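Local coordinates for protein Exo-arabinanase (Penicillium chrysogenum, PDB 3A72) that probably cleaves alpha-1,5-linked L-arabinan from the chain end as an exo-acting glycosyl hydrolase, releasing arabinobiose, at residues Y25-T39 and L79-R91. Residues are numbered along the deposited sequence; the frame is centred on the assembly and turned at random.
Sequences YPRNEQLPNGDLLAT and LRYQPFLYSLPER. With AHR (alpha-L-arabinofuranose), chain B.
Strands 25-30 and 82-87 run side by side in the same direction, at 7°, axes 5.9 Å apart, neighbours in separate sheets, the CA of Y25 nearest Q82 and of R27 nearest F84. At the ligand end, Q82 lays its CA over the centre of the Y25 ring, a CH-pi contact of 3.7 Å to the centroid. The amide of Q82 then reaches the arabinofuranose, NE2 donating to O5 at 2.9 Å, while sugar C5 rests on the Y81 ring. R27 lies beside this tyrosine: Y25 CE2 sits over one face of its guanidinium, 3.5 Å above the plane, and F84 CD1 at the edge, guanidinium and phenyl planes 88° apart. Further out, L85 CD1 packs against T39 CG2 (3.8 Å) and L37 CB. E29, bent at chi2 (58°), brings OE1 to S87 N at 2.8 Å in a nearly straight bond; OE2 takes Q30 N and a salt bridge from R319. Between the strands, a water lies within bonding distance of N28 O and L85 O. These are the innermost strands of two successive four-stranded antiparallel sheets, adjoining blades of a propeller; strand 52-57 packs on P83 and T39, and strand 149-157 of the next blade on F84 and Y86.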
ATOM      1  N   TYR A  25      -7.015   0.857  -6.188  1.00  4.20           N
ATOM      2  CA  TYR A  25      -5.724   0.697  -5.551  1.00  4.26           C
ATOM      3  C   TYR A  25      -5.039   2.053  -5.339  1.00  4.01           C
ATOM      4  O   TYR A  25      -4.043   2.393  -5.990  1.00  4.58           O
ATOM      5  CB  TYR A  25      -4.836  -0.282  -6.318  1.00  4.38           C
ATOM      6  CG  TYR A  25      -3.779  -0.963  -5.473  1.00  4.15           C
ATOM      7  CD1 TYR A  25      -3.937  -2.305  -5.107  1.00  4.09           C
ATOM      8  CD2 TYR A  25      -2.650  -0.282  -5.001  1.00  4.05           C
ATOM      9  CE1 TYR A  25      -2.991  -2.965  -4.312  1.00  4.53           C
ATOM     10  CE2 TYR A  25      -1.695  -0.949  -4.212  1.00  4.70           C
ATOM     11  CZ  TYR A  25      -1.878  -2.259  -3.884  1.00  4.11           C
ATOM     12  OH  TYR A  25      -0.947  -2.961  -3.129  1.00  4.47           O
ATOM     13  N   PRO A  26      -5.580   2.878  -4.433  1.00  3.97           N
ATOM     14  CA  PRO A  26      -5.013   4.208  -4.211  1.00  4.46           C
ATOM     15  C   PRO A  26      -3.707   4.115  -3.479  1.00  4.21           C
ATOM     16  O   PRO A  26      -3.603   3.379  -2.483  1.00  4.58           O
ATOM     17  CB  PRO A  26      -6.054   4.874  -3.310  1.00  4.31           C
ATOM     18  CG  PRO A  26      -6.606   3.717  -2.504  1.00  4.72           C
ATOM     19  CD  PRO A  26      -6.676   2.573  -3.488  1.00  4.26           C
ATOM     20  N   ARG A  27      -2.731   4.912  -3.855  1.00  4.27           N
ATOM     21  CA  ARG A  27      -1.507   5.117  -3.061  1.00  4.32           C
ATOM     22  C   ARG A  27      -1.168   6.601  -3.146  1.00  4.31           C
ATOM     23  O   ARG A  27      -1.493   7.294  -4.093  1.00  5.18           O
ATOM     24  CB  ARG A  27      -0.356   4.217  -3.505  1.00  4.63           C
ATOM     25  CG  ARG A  27      -0.589   2.735  -3.181  1.00  4.49           C
ATOM     26  CD  ARG A  27      -0.486   2.481  -1.698  1.00  4.72           C
ATOM     27  NE  ARG A  27      -0.599   1.072  -1.315  1.00  4.67           N
ATOM     28  CZ  ARG A  27      -1.746   0.472  -0.944  1.00  4.01           C
ATOM     29  NH1 ARG A  27      -2.901   1.092  -0.962  1.00  4.52           N
ATOM     30  NH2 ARG A  27      -1.676  -0.790  -0.539  1.00  4.86           N
ATOM     31  N   ASN A  28      -0.406   7.077  -2.139  1.00  4.41           N
ATOM     32  CA  ASN A  28      -0.059   8.476  -2.080  1.00  4.28           C
ATOM     33  C   ASN A  28       1.290   8.640  -1.378  1.00  4.43           C
ATOM     34  O   ASN A  28       1.835   7.703  -0.779  1.00  5.51           O
ATOM     35  CB  ASN A  28      -1.198   9.278  -1.449  1.00  4.66           C
ATOM     36  CG  ASN A  28      -1.522   8.743  -0.100  1.00  5.53           C
ATOM     37  OD1 ASN A  28      -0.709   8.682   0.822  1.00  7.08           O
ATOM     38  ND2 ASN A  28      -2.704   8.296   0.147  1.00  6.31           N
ATOM     39  N   GLU A  29       1.808   9.842  -1.447  1.00  4.53           N
ATOM     40  CA  GLU A  29       3.020  10.219  -0.724  1.00  4.44           C
ATOM     41  C   GLU A  29       2.921  11.695  -0.366  1.00  4.55           C
ATOM     42  O   GLU A  29       2.287  12.457  -1.082  1.00  7.84           O
ATOM     43  CB  GLU A  29       4.288   9.918  -1.530  1.00  5.84           C
ATOM     44  CG  GLU A  29       5.632  10.195  -0.898  1.00  8.16           C
ATOM     45  CD  GLU A  29       5.849   9.449   0.395  1.00  5.71           C
ATOM     46  OE1 GLU A  29       6.725   8.549   0.582  1.00  6.55           O
ATOM     47  OE2 GLU A  29       5.163   9.869   1.349  1.00  6.70           O
ATOM     48  N   GLN A  30       3.572  12.090   0.712  1.00  4.41           N
ATOM     49  CA  GLN A  30       3.759  13.492   1.053  1.00  4.59           C
ATOM     50  C   GLN A  30       5.266  13.767   0.923  1.00  4.89           C
ATOM     51  O   GLN A  30       6.085  13.097   1.530  1.00  6.71           O
ATOM     52  CB  GLN A  30       3.267  13.833   2.460  1.00  4.96           C
ATOM     53  CG  GLN A  30       3.450  15.310   2.711  1.00  5.59           C
ATOM     54  CD  GLN A  30       2.923  15.754   4.048  1.00  5.57           C
ATOM     55  OE1 GLN A  30       3.073  15.089   5.086  1.00  6.15           O
ATOM     56  NE2 GLN A  30       2.262  16.917   4.070  1.00  5.91           N
ATOM     57  N   LEU A  31       5.595  14.752   0.108  1.00  4.90           N
ATOM     58  CA  LEU A  31       6.977  15.145  -0.096  1.00  5.53           C
ATOM     59  C   LEU A  31       7.424  16.003   1.085  1.00  5.70           C
ATOM     60  O   LEU A  31       6.598  16.551   1.836  1.00  6.12           O
ATOM     61  CB  LEU A  31       7.113  15.900  -1.407  1.00  6.58           C
ATOM     62  CG  LEU A  31       6.619  15.170  -2.634  1.00  7.25           C
ATOM     63  CD1 LEU A  31       7.052  15.966  -3.861  1.00 12.57           C
ATOM     64  CD2 LEU A  31       7.127  13.735  -2.723  1.00  9.09           C
ATOM     65  N   PRO A  32       8.718  16.145   1.325  1.00  7.35           N
ATOM     66  CA  PRO A  32       9.182  16.939   2.503  1.00  8.09           C
ATOM     67  C   PRO A  32       8.623  18.364   2.556  1.00  7.64           C
ATOM     68  O   PRO A  32       8.367  18.812   3.696  1.00  9.17           O
ATOM     69  CB  PRO A  32      10.711  16.927   2.342  1.00 11.22           C
ATOM     70  CG  PRO A  32      10.930  15.533   1.756  1.00 10.12           C
ATOM     71  CD  PRO A  32       9.833  15.404   0.713  1.00  8.75           C
ATOM     72  N   ASN A  33       8.353  18.998   1.399  1.00  6.50           N
ATOM     73  CA  ASN A  33       7.781  20.353   1.423  1.00  6.37           C
ATOM     74  C   ASN A  33       6.314  20.388   1.758  1.00  5.63           C
ATOM     75  O   ASN A  33       5.742  21.482   1.866  1.00  6.72           O
ATOM     76  CB  ASN A  33       8.011  21.070   0.095  1.00  6.96           C
ATOM     77  CG  ASN A  33       7.199  20.593  -1.045  1.00  9.37           C
ATOM     78  OD1 ASN A  33       6.481  19.583  -0.927  1.00  7.46           O
ATOM     79  ND2 ASN A  33       7.218  21.357  -2.143  1.00 14.89           N
ATOM     80  N   GLY A  34       5.701  19.241   1.973  1.00  5.40           N
ATOM     81  CA  GLY A  34       4.313  19.109   2.312  1.00  5.62           C
ATOM     82  C   GLY A  34       3.397  18.744   1.180  1.00  4.92           C
ATOM     83  O   GLY A  34       2.249  18.364   1.421  1.00  5.75           O
ATOM     84  N   ASP A  35       3.838  18.862  -0.077  1.00  4.93           N
ATOM     85  CA  ASP A  35       2.999  18.538  -1.204  1.00  5.23           C
ATOM     86  C   ASP A  35       2.546  17.065  -1.150  1.00  4.86           C
ATOM     87  O   ASP A  35       3.275  16.188  -0.724  1.00  5.39           O
ATOM     88  CB  ASP A  35       3.751  18.805  -2.517  1.00  5.62           C
ATOM     89  CG  ASP A  35       3.979  20.270  -2.838  1.00  6.41           C
ATOM     90  OD1 ASP A  35       3.397  21.125  -2.151  1.00  6.92           O
ATOM     91  OD2 ASP A  35       4.779  20.487  -3.814  1.00  8.20           O
ATOM     92  N   LEU A  36       1.331  16.829  -1.636  1.00  4.65           N
ATOM     93  CA  LEU A  36       0.734  15.501  -1.696  1.00  4.99           C
ATOM     94  C   LEU A  36       0.688  15.012  -3.140  1.00  5.21           C
ATOM     95  O   LEU A  36       0.264  15.754  -4.034  1.00  6.85           O
ATOM     96  CB  LEU A  36      -0.677  15.548  -1.155  1.00  6.54           C
ATOM     97  CG  LEU A  36      -0.928  16.180   0.140  1.00  9.16           C
ATOM     98  CD1 LEU A  36      -2.399  16.100   0.532  1.00 11.63           C
ATOM     99  CD2 LEU A  36      -0.066  15.602   1.253  1.00 13.46           C
ATOM    100  N   LEU A  37       1.071  13.757  -3.330  1.00  4.91           N
ATOM    101  CA  LEU A  37       0.944  13.070  -4.620  1.00  4.59           C
ATOM    102  C   LEU A  37       0.073  11.858  -4.459  1.00  4.93           C
ATOM    103  O   LEU A  37       0.138  11.159  -3.414  1.00  6.48           O
ATOM    104  CB  LEU A  37       2.317  12.625  -5.132  1.00  5.52           C
ATOM    105  CG  LEU A  37       3.376  13.727  -5.348  1.00  6.59           C
ATOM    106  CD1 LEU A  37       4.631  13.087  -5.865  1.00  8.92           C
ATOM    107  CD2 LEU A  37       2.871  14.748  -6.294  1.00  7.17           C
ATOM    108  N   ALA A  38      -0.724  11.577  -5.479  1.00  4.70           N
ATOM    109  CA  ALA A  38      -1.627  10.445  -5.498  1.00  4.71           C
ATOM    110  C   ALA A  38      -1.484   9.721  -6.836  1.00  4.29           C
ATOM    111  O   ALA A  38      -1.284  10.327  -7.885  1.00  5.31           O
ATOM    112  CB  ALA A  38      -3.063  10.894  -5.306  1.00  5.81           C
ATOM    113  N   THR A  39      -1.640   8.401  -6.775  1.00  4.58           N
ATOM    114  CA  THR A  39      -1.696   7.535  -7.939  1.00  4.57           C
ATOM    115  C   THR A  39      -2.646   6.376  -7.670  1.00  4.26           C
ATOM    116  O   THR A  39      -3.207   6.220  -6.561  1.00  4.52           O
ATOM    117  CB  THR A  39      -0.283   7.049  -8.316  1.00  4.80           C
ATOM    118  OG1 THR A  39      -0.314   6.438  -9.611  1.00  5.41           O
ATOM    119  CG2 THR A  39       0.243   6.019  -7.349  1.00  5.17           C
ATOM    120  N   LEU A  79       1.976  -0.383 -17.065  1.00  5.27           N
ATOM    121  CA  LEU A  79       2.093  -0.330 -15.577  1.00  4.94           C
ATOM    122  C   LEU A  79       0.690  -0.383 -15.045  1.00  4.70           C
ATOM    123  O   LEU A  79      -0.055   0.608 -15.083  1.00  5.35           O
ATOM    124  CB  LEU A  79       2.864   0.898 -15.134  1.00  5.39           C
ATOM    125  CG  LEU A  79       4.299   1.001 -15.627  1.00  5.85           C
ATOM    126  CD1 LEU A  79       5.039   2.132 -14.918  1.00  6.97           C
ATOM    127  CD2 LEU A  79       5.062  -0.344 -15.504  1.00  7.17           C
ATOM    128  N   ARG A  80       0.278  -1.581 -14.659  1.00  4.50           N
ATOM    129  CA  ARG A  80      -1.118  -1.957 -14.571  1.00  4.44           C
ATOM    130  C   ARG A  80      -1.688  -2.086 -13.185  1.00  4.54           C
ATOM    131  O   ARG A  80      -2.798  -1.613 -12.910  1.00  5.27           O
ATOM    132  CB  ARG A  80      -1.331  -3.279 -15.353  1.00  5.17           C
ATOM    133  CG  ARG A  80      -2.801  -3.644 -15.555  1.00  5.12           C
ATOM    134  CD  ARG A  80      -2.968  -4.922 -16.436  1.00  5.10           C
ATOM    135  NE  ARG A  80      -2.226  -4.778 -17.691  1.00  5.57           N
ATOM    136  CZ  ARG A  80      -2.611  -4.127 -18.754  1.00  5.44           C
ATOM    137  NH1 ARG A  80      -3.862  -3.637 -18.836  1.00  6.17           N
ATOM    138  NH2 ARG A  80      -1.783  -3.978 -19.774  1.00  5.80           N
ATOM    139  N   TYR A  81      -0.959  -2.790 -12.304  1.00  4.65           N
ATOM    140  CA  TYR A  81      -1.444  -3.119 -10.973  1.00  4.18           C
ATOM    141  C   TYR A  81      -0.484  -2.583  -9.874  1.00  4.28           C
ATOM    142  O   TYR A  81       0.738  -2.598 -10.026  1.00  4.67           O
ATOM    143  CB  TYR A  81      -1.570  -4.602 -10.740  1.00  4.45           C
ATOM    144  CG  TYR A  81      -2.741  -5.321 -11.389  1.00  4.66           C
ATOM    145  CD1 TYR A  81      -3.796  -4.654 -12.028  1.00  5.05           C
ATOM    146  CD2 TYR A  81      -2.786  -6.725 -11.339  1.00  4.77           C
ATOM    147  CE1 TYR A  81      -4.851  -5.376 -12.604  1.00  4.95           C
ATOM    148  CE2 TYR A  81      -3.805  -7.426 -11.900  1.00  4.83           C
ATOM    149  CZ  TYR A  81      -4.846  -6.740 -12.541  1.00  5.06           C
ATOM    150  OH  TYR A  81      -5.921  -7.431 -13.103  1.00  5.98           O
ATOM    151  N   GLN A  82      -1.106  -2.184  -8.774  1.00  4.01           N
ATOM    152  CA  GLN A  82      -0.444  -2.123  -7.473  1.00  4.17           C
ATOM    153  C   GLN A  82       0.766  -1.180  -7.424  1.00  4.05           C
ATOM    154  O   GLN A  82       1.852  -1.544  -7.037  1.00  5.00           O
ATOM    155  CB  GLN A  82      -0.056  -3.541  -7.037  1.00  4.38           C
ATOM    156  CG  GLN A  82      -1.293  -4.420  -6.893  1.00  4.27           C
ATOM    157  CD  GLN A  82      -1.170  -5.830  -7.421  1.00  3.94           C
ATOM    158  OE1 GLN A  82      -0.055  -6.380  -7.534  1.00  4.50           O
ATOM    159  NE2 GLN A  82      -2.300  -6.444  -7.703  1.00  4.55           N
ATOM    160  N   PRO A  83       0.524   0.108  -7.752  1.00  4.06           N
ATOM    161  CA  PRO A  83       1.590   1.099  -7.597  1.00  4.46           C
ATOM    162  C   PRO A  83       1.898   1.317  -6.130  1.00  4.63           C
ATOM    163  O   PRO A  83       1.147   0.956  -5.208  1.00  6.56           O
ATOM    164  CB  PRO A  83       0.972   2.367  -8.203  1.00  4.83           C
ATOM    165  CG  PRO A  83      -0.502   2.219  -7.915  1.00  5.58           C
ATOM    166  CD  PRO A  83      -0.745   0.726  -8.121  1.00  5.14           C
ATOM    167  N   PHE A  84       3.016   1.984  -5.877  1.00  4.26           N
ATOM    168  CA  PHE A  84       3.426   2.416  -4.536  1.00  4.40           C
ATOM    169  C   PHE A  84       4.397   3.554  -4.698  1.00  4.27           C
ATOM    170  O   PHE A  84       5.428   3.401  -5.366  1.00  5.61           O
ATOM    171  CB  PHE A  84       4.098   1.272  -3.723  1.00  4.69           C
ATOM    172  CG  PHE A  84       4.253   1.677  -2.289  1.00  4.10           C
ATOM    173  CD1 PHE A  84       3.186   1.607  -1.443  1.00  4.77           C
ATOM    174  CD2 PHE A  84       5.426   2.206  -1.789  1.00  4.57           C
ATOM    175  CE1 PHE A  84       3.221   2.032  -0.151  1.00  5.26           C
ATOM    176  CE2 PHE A  84       5.503   2.636  -0.483  1.00  5.03           C
ATOM    177  CZ  PHE A  84       4.418   2.551   0.350  1.00  4.81           C
ATOM    178  N   LEU A  85       4.119   4.712  -4.093  1.00  4.41           N
ATOM    179  CA  LEU A  85       4.982   5.881  -4.080  1.00  4.63           C
ATOM    180  C   LEU A  85       5.806   5.935  -2.809  1.00  4.51           C
ATOM    181  O   LEU A  85       5.266   5.696  -1.721  1.00  5.24           O
ATOM    182  CB  LEU A  85       4.181   7.160  -4.229  1.00  4.62           C
ATOM    183  CG  LEU A  85       3.615   7.419  -5.610  1.00  5.13           C
ATOM    184  CD1 LEU A  85       2.542   8.501  -5.515  1.00  6.46           C
ATOM    185  CD2 LEU A  85       4.724   7.872  -6.558  1.00  7.20           C
ATOM    186  N   TYR A  86       7.089   6.318  -2.926  1.00  4.63           N
ATOM    187  CA  TYR A  86       7.923   6.409  -1.724  1.00  4.77           C
ATOM    188  C   TYR A  86       9.031   7.459  -1.901  1.00  4.80           C
ATOM    189  O   TYR A  86       9.892   7.309  -2.775  1.00  5.65           O
ATOM    190  CB  TYR A  86       8.593   5.077  -1.430  1.00  4.81           C
ATOM    191  CG  TYR A  86       9.273   5.005  -0.098  1.00  4.61           C
ATOM    192  CD1 TYR A  86       8.614   5.333   1.087  1.00  5.72           C
ATOM    193  CD2 TYR A  86      10.600   4.604   0.025  1.00  5.73           C
ATOM    194  CE1 TYR A  86       9.231   5.275   2.313  1.00  5.53           C
ATOM    195  CE2 TYR A  86      11.240   4.513   1.270  1.00  5.99           C
ATOM    196  CZ  TYR A  86      10.549   4.845   2.385  1.00  5.37           C
ATOM    197  OH  TYR A  86      11.204   4.732   3.621  1.00  6.26           O
ATOM    198  N   SER A  87       8.981   8.494  -1.100  1.00  5.17           N
ATOM    199  CA  SER A  87      10.041   9.524  -1.048  1.00  5.59           C
ATOM    200  C   SER A  87      11.128   8.999  -0.135  1.00  5.61           C
ATOM    201  O   SER A  87      10.886   8.752   1.055  1.00  6.57           O
ATOM    202  CB  SER A  87       9.451  10.833  -0.556  1.00  6.72           C
ATOM    203  OG  SER A  87      10.437  11.835  -0.463  1.00  8.65           O
ATOM    204  N   LEU A  88      12.350   8.774  -0.653  1.00  5.76           N
ATOM    205  CA  LEU A  88      13.407   8.231   0.187  1.00  5.62           C
ATOM    206  C   LEU A  88      13.687   9.157   1.354  1.00  6.25           C
ATOM    207  O   LEU A  88      14.014  10.321   1.148  1.00  6.77           O
ATOM    208  CB  LEU A  88      14.729   8.071  -0.595  1.00  6.74           C
ATOM    209  CG  LEU A  88      14.814   6.867  -1.554  1.00  6.65           C
ATOM    210  CD1 LEU A  88      16.200   6.847  -2.122  1.00  7.83           C
ATOM    211  CD2 LEU A  88      14.520   5.561  -0.825  1.00  7.41           C
ATOM    212  N   PRO A  89      13.639   8.625   2.600  1.00  6.46           N
ATOM    213  CA  PRO A  89      13.980   9.452   3.736  1.00  7.24           C
ATOM    214  C   PRO A  89      15.428   9.582   4.045  1.00  7.51           C
ATOM    215  O   PRO A  89      15.826  10.353   4.937  1.00  9.32           O
ATOM    216  CB  PRO A  89      13.242   8.743   4.911  1.00  8.59           C
ATOM    217  CG  PRO A  89      12.944   7.400   4.472  1.00 20.09           C
ATOM    218  CD  PRO A  89      13.029   7.353   2.983  1.00  8.16           C
ATOM    219  N   GLU A  90      16.256   8.858   3.304  1.00  7.82           N
ATOM    220  CA  GLU A  90      17.712   8.870   3.407  1.00  8.20           C
ATOM    221  C   GLU A  90      18.283   8.419   2.083  1.00  7.64           C
ATOM    222  O   GLU A  90      17.592   7.743   1.310  1.00  8.36           O
ATOM    223  CB  GLU A  90      18.190   7.992   4.559  1.00  8.99           C
ATOM    224  CG  GLU A  90      17.912   6.536   4.374  1.00 10.79           C
ATOM    225  CD  GLU A  90      18.355   5.694   5.496  1.00 14.60           C
ATOM    226  OE1 GLU A  90      19.590   5.522   5.652  1.00 18.17           O
ATOM    227  OE2 GLU A  90      17.492   5.177   6.224  1.00 24.65           O
ATOM    228  N   ARG A  91      19.537   8.737   1.834  1.00  7.68           N
ATOM    229  CA  ARG A  91      20.234   8.267   0.636  1.00  7.84           C
ATOM    230  C   ARG A  91      20.246   6.749   0.650  1.00  7.76           C
ATOM    231  O   ARG A  91      20.518   6.124   1.669  1.00  8.53           O
ATOM    232  CB  ARG A  91      21.645   8.849   0.663  1.00  9.43           C
ATOM    233  CG  ARG A  91      22.583   8.269  -0.410  1.00  9.20           C
ATOM    234  CD  ARG A  91      23.882   9.048  -0.526  1.00 10.15           C
ATOM    235  NE  ARG A  91      23.812  10.281  -1.278  1.00  9.86           N
ATOM    236  CZ  ARG A  91      23.895  10.378  -2.614  1.00 11.68           C
ATOM    237  NH1 ARG A  91      23.980   9.275  -3.344  1.00 13.34           N
ATOM    238  NH2 ARG A  91      23.885  11.552  -3.226  1.00 16.25           N
TER
HETATM  239  O5  AHR B   2      -4.759  -4.868  -7.680  1.00  4.82           O
HETATM  240  C5  AHR B   2      -5.580  -5.466  -8.726  1.00  4.71           C
HETATM  241  C4  AHR B   2      -6.199  -6.736  -8.182  1.00  4.80           C
HETATM  242  O4  AHR B   2      -5.117  -7.691  -7.912  1.00  5.02           O
HETATM  243  C3  AHR B   2      -7.013  -7.469  -9.240  1.00  4.85           C
HETATM  244  O3  AHR B   2      -8.365  -6.973  -9.312  1.00  5.80           O
HETATM  245  C2  AHR B   2      -7.014  -8.897  -8.657  1.00  4.90           C
HETATM  246  O2  AHR B   2      -7.210  -9.909  -9.671  1.00  6.30           O
HETATM  247  C1  AHR B   2      -5.614  -9.021  -8.039  1.00  4.50           C
HETATM  248  O   HOH W   1       1.393  -1.936  -3.978  1.00  5.15           O
HETATM  249  O   HOH W   2       2.458   5.044  -1.664  1.00  4.95           O
HETATM  250  O   HOH W   3       5.263   6.224   1.051  1.00  6.52           O